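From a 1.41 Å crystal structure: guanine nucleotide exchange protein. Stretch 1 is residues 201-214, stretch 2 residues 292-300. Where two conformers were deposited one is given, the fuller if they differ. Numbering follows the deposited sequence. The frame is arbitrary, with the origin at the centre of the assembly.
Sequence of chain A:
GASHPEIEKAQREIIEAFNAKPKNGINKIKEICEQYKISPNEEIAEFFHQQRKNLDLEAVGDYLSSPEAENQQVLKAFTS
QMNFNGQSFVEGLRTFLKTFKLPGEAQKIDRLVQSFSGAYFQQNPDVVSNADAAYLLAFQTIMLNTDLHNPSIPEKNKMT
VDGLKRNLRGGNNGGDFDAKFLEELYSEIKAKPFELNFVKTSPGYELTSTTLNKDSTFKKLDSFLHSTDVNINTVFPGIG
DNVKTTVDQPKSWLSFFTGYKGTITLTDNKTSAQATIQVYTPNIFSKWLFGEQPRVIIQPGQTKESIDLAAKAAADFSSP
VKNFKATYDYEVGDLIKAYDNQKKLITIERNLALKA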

# COMPACT_ATOMS: atom_id res chain seq x y z
N THR A 201 -2.90 7.52 -7.86
CA THR A 201 -2.85 6.27 -8.62
C THR A 201 -1.85 5.32 -7.98
O THR A 201 -0.91 5.74 -7.31
CB THR A 201 -2.42 6.51 -10.08
OG1 THR A 201 -1.09 7.06 -10.11
CG2 THR A 201 -3.37 7.48 -10.78
N SER A 202 -2.04 4.02 -8.22
CA SER A 202 -1.15 3.00 -7.67
C SER A 202 -0.47 2.21 -8.79
O SER A 202 -0.96 2.16 -9.92
CB SER A 202 -1.94 2.04 -6.78
OG SER A 202 -2.50 2.72 -5.67
N PRO A 203 0.67 1.58 -8.49
CA PRO A 203 1.39 0.80 -9.50
C PRO A 203 0.52 -0.29 -10.13
O PRO A 203 -0.33 -0.88 -9.47
CB PRO A 203 2.56 0.19 -8.71
CG PRO A 203 2.78 1.20 -7.61
CD PRO A 203 1.39 1.58 -7.20
N GLY A 204 0.75 -0.52 -11.42
CA GLY A 204 0.02 -1.56 -12.13
C GLY A 204 -1.22 -1.09 -12.87
O GLY A 204 -1.30 0.05 -13.31
N TYR A 205 -2.18 -2.00 -13.00
CA TYR A 205 -3.44 -1.71 -13.67
C TYR A 205 -4.53 -1.50 -12.63
O TYR A 205 -4.69 -2.32 -11.72
CB TYR A 205 -3.89 -2.90 -14.53
CG TYR A 205 -2.88 -3.41 -15.53
CD1 TYR A 205 -2.66 -2.73 -16.73
CD2 TYR A 205 -2.17 -4.58 -15.29
CE1 TYR A 205 -1.75 -3.22 -17.66
CE2 TYR A 205 -1.27 -5.08 -16.22
CZ TYR A 205 -1.06 -4.39 -17.40
OH TYR A 205 -0.18 -4.89 -18.32
N GLU A 206 -5.26 -0.39 -12.73
CA GLU A 206 -6.35 -0.17 -11.81
C GLU A 206 -7.64 -0.04 -12.58
O GLU A 206 -7.72 0.72 -13.54
CB GLU A 206 -6.18 1.09 -10.96
CG GLU A 206 -7.32 1.23 -9.95
CD GLU A 206 -7.28 2.50 -9.12
OE1 GLU A 206 -8.10 2.61 -8.19
OE2 GLU A 206 -6.43 3.38 -9.39
N LEU A 207 -8.63 -0.83 -12.18
CA LEU A 207 -9.95 -0.76 -12.77
C LEU A 207 -10.82 -0.19 -11.66
O LEU A 207 -10.78 -0.66 -10.51
CB LEU A 207 -10.46 -2.16 -13.16
CG LEU A 207 -9.65 -2.88 -14.24
CD1 LEU A 207 -8.63 -3.79 -13.59
CD2 LEU A 207 -10.59 -3.68 -15.15
N THR A 208 -11.57 0.85 -11.97
CA THR A 208 -12.44 1.45 -10.98
C THR A 208 -13.46 2.32 -11.69
O THR A 208 -13.09 3.15 -12.53
CB THR A 208 -11.64 2.29 -9.94
OG1 THR A 208 -12.56 2.82 -8.98
CG2 THR A 208 -10.88 3.43 -10.61
N SER A 209 -14.73 2.12 -11.38
CA SER A 209 -15.79 2.89 -12.01
C SER A 209 -17.09 2.70 -11.27
O SER A 209 -17.20 1.85 -10.38
CB SER A 209 -15.98 2.46 -13.47
OG SER A 209 -16.74 1.26 -13.52
N THR A 210 -18.09 3.48 -11.68
CA THR A 210 -19.42 3.42 -11.08
C THR A 210 -20.22 2.23 -11.60
O THR A 210 -21.33 1.98 -11.13
CB THR A 210 -20.20 4.71 -11.38
OG1 THR A 210 -20.20 4.94 -12.80
CG2 THR A 210 -19.57 5.90 -10.68
N THR A 211 -19.66 1.50 -12.57
CA THR A 211 -20.34 0.35 -13.15
C THR A 211 -19.54 -0.96 -13.03
O THR A 211 -20.00 -2.01 -13.46
CB THR A 211 -20.67 0.58 -14.64
OG1 THR A 211 -19.48 0.97 -15.34
CG2 THR A 211 -21.72 1.67 -14.78
N LEU A 212 -18.35 -0.89 -12.43
CA LEU A 212 -17.51 -2.07 -12.27
C LEU A 212 -18.19 -3.18 -11.47
O LEU A 212 -17.95 -4.36 -11.72
CB LEU A 212 -16.18 -1.69 -11.60
CG LEU A 212 -15.16 -2.80 -11.36
CD1 LEU A 212 -14.78 -3.46 -12.68
CD2 LEU A 212 -13.93 -2.23 -10.68
N ASN A 213 -19.04 -2.80 -10.52
CA ASN A 213 -19.71 -3.81 -9.70
C ASN A 213 -20.68 -4.67 -10.51
O ASN A 213 -21.10 -5.73 -10.04
CB ASN A 213 -20.45 -3.16 -8.53
CG ASN A 213 -21.42 -2.09 -8.97
OD1 ASN A 213 -22.16 -2.26 -9.93
ND2 ASN A 213 -21.44 -0.97 -8.25
N LYS A 214 -21.03 -4.22 -11.71
CA LYS A 214 -21.95 -4.97 -12.56
C LYS A 214 -21.19 -5.84 -13.56
O LYS A 214 -21.79 -6.60 -14.33
CB LYS A 214 -22.89 -4.02 -13.32
CG LYS A 214 -23.78 -3.18 -12.42
CD LYS A 214 -24.73 -2.32 -13.23
CE LYS A 214 -23.99 -1.32 -14.10
NZ LYS A 214 -24.92 -0.48 -14.91
N GLU A 292 -16.26 6.59 -3.71
CA GLU A 292 -17.43 5.72 -3.71
C GLU A 292 -17.41 4.58 -4.72
O GLU A 292 -18.44 3.95 -4.96
CB GLU A 292 -18.68 6.57 -3.95
CG GLU A 292 -18.84 7.74 -2.98
CD GLU A 292 -20.05 8.60 -3.30
OE1 GLU A 292 -20.13 9.13 -4.43
OE2 GLU A 292 -20.93 8.74 -2.42
N GLN A 293 -16.26 4.30 -5.31
CA GLN A 293 -16.18 3.25 -6.32
C GLN A 293 -15.34 2.05 -5.93
O GLN A 293 -14.35 2.18 -5.21
CB GLN A 293 -15.60 3.81 -7.62
CG GLN A 293 -16.35 4.98 -8.21
CD GLN A 293 -15.62 5.64 -9.36
OE1 GLN A 293 -14.55 5.18 -9.80
NE2 GLN A 293 -16.18 6.72 -9.86
N PRO A 294 -15.73 0.86 -6.39
CA PRO A 294 -14.94 -0.33 -6.07
C PRO A 294 -13.66 -0.20 -6.90
O PRO A 294 -13.62 0.55 -7.89
CB PRO A 294 -15.83 -1.48 -6.56
CG PRO A 294 -16.61 -0.85 -7.67
CD PRO A 294 -16.96 0.50 -7.11
N ARG A 295 -12.62 -0.93 -6.51
CA ARG A 295 -11.36 -0.87 -7.22
C ARG A 295 -10.74 -2.25 -7.31
O ARG A 295 -10.90 -3.06 -6.40
CB ARG A 295 -10.36 0.02 -6.48
CG ARG A 295 -10.82 1.42 -6.16
CD ARG A 295 -10.03 1.96 -4.98
NE ARG A 295 -8.60 2.05 -5.25
CZ ARG A 295 -7.66 2.06 -4.31
NH1 ARG A 295 -8.00 1.97 -3.03
NH2 ARG A 295 -6.38 2.19 -4.65
N VAL A 296 -10.04 -2.50 -8.41
CA VAL A 296 -9.30 -3.74 -8.59
C VAL A 296 -7.92 -3.28 -9.05
O VAL A 296 -7.80 -2.51 -10.01
CB VAL A 296 -9.93 -4.65 -9.66
CG1 VAL A 296 -9.03 -5.86 -9.89
CG2 VAL A 296 -11.33 -5.10 -9.22
N ILE A 297 -6.89 -3.70 -8.34
CA ILE A 297 -5.52 -3.33 -8.67
C ILE A 297 -4.77 -4.61 -9.00
O ILE A 297 -4.68 -5.53 -8.17
CB ILE A 297 -4.82 -2.61 -7.48
CG1 ILE A 297 -5.59 -1.32 -7.14
CG2 ILE A 297 -3.38 -2.29 -7.85
CD1 ILE A 297 -5.05 -0.58 -5.92
N ILE A 298 -4.23 -4.68 -10.22
CA ILE A 298 -3.51 -5.85 -10.70
C ILE A 298 -2.06 -5.49 -10.96
O ILE A 298 -1.76 -4.56 -11.71
CB ILE A 298 -4.15 -6.36 -12.01
CG1 ILE A 298 -5.63 -6.67 -11.77
CG2 ILE A 298 -3.42 -7.60 -12.51
CD1 ILE A 298 -6.40 -7.09 -13.02
N GLN A 299 -1.15 -6.24 -10.33
CA GLN A 299 0.28 -5.96 -10.47
C GLN A 299 1.09 -7.19 -10.82
O GLN A 299 0.94 -8.24 -10.21
CB GLN A 299 0.82 -5.37 -9.17
CG GLN A 299 0.11 -4.11 -8.73
CD GLN A 299 0.47 -3.67 -7.32
OE1 GLN A 299 0.92 -4.48 -6.50
NE2 GLN A 299 0.26 -2.40 -7.03
N PRO A 300 1.97 -7.08 -11.82
CA PRO A 300 2.80 -8.22 -12.20
C PRO A 300 3.97 -8.35 -11.23
O PRO A 300 4.45 -7.35 -10.70
CB PRO A 300 3.26 -7.87 -13.61
CG PRO A 300 3.37 -6.37 -13.54
CD PRO A 300 2.14 -5.95 -12.76
O HOH W 1 -5.01 3.96 -6.50

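Antiparallel β-pairing shows how a regular backbone ladder sends alternate side chains to two faces, which can then hold different interactions, and the contact between residues 201-214 and 292-300 of this guanine nucleotide exchange protein is a compact example. The two strands run at 165° to one another, and the stretches bury 837 Å² between them, although at least 81 residues of sequence separate any touching pair.

The backbone supplies the register. Tyr205 N donates to Ile298 O at 2.9 Å, and Ile298 N returns the bond to Tyr205 O at 2.8 Å. Two residues on, Leu207 N to Val296 O and Val296 N to Leu207 O, each 2.9 Å, repeat the motif. Three of the four are close to linear, at 168-173°; the bond from Val296 N to Leu207 O is more bent, at 156°. Between these pairs, Glu206 faces Ile297 without backbone hydrogen bonds, and their CA atoms approach to 4.5 Å. Here CA-H...O contacts fill the gap: Glu206 CA lies 3.3 Å from Val296 O, and Ile297 CA lies 3.3 Å from Tyr205 O. At Gly204 the absence of a side chain matters. An ideal CB would sit 2.4 Å from Ile298 O and 2.9 Å from Gln299 CG, both clashes, and the backbone angles by themselves call for glycine.

Polar side chains extend the ladder. Gln299 NE2 donates to Pro203 O at 2.9 Å, tying a side chain of one strand to the backbone just before the other. Toward the opposite end of the pairing, Thr208 OG1 gives its proton to Pro294 O at 2.7 Å, so a hydroxyl satisfies a carbonyl immediately preceding strand 295-300.

The charged interaction lies on the face shared by Glu206, Ile297 and Arg295. Glu206 is extended, with chi1 and chi2 both t, which carries its carboxylate to Arg295. The salt bridge joins Glu206 OE1 to Arg295 NE at 3.0 Å, with the oxygen near the guanidinium plane and the N-H directed at it (165°). A water widens this link: it donates to Glu206 OE2 at 3.3 Å, accepts a weak bond from Arg295 NH2 at 2.9 Å, and hydrogen-bonds Ser202 OG at 2.9 Å.

The other face, bearing Tyr205, Leu207, Val296 and Ile298, is largely apolar. Leu207 CD1 packs 4.0 Å from Ile298 CD1 and 4.2 Å from Val296 CB, bridging successive residues on that face. Beyond the strand, Leu212 continues the packing, with CD2 4.1 Å from Val296 CG2 and CB 4.0 Å from Pro294 CG. Alternation along the strands thus separates the salt bridge from this hydrophobic layer.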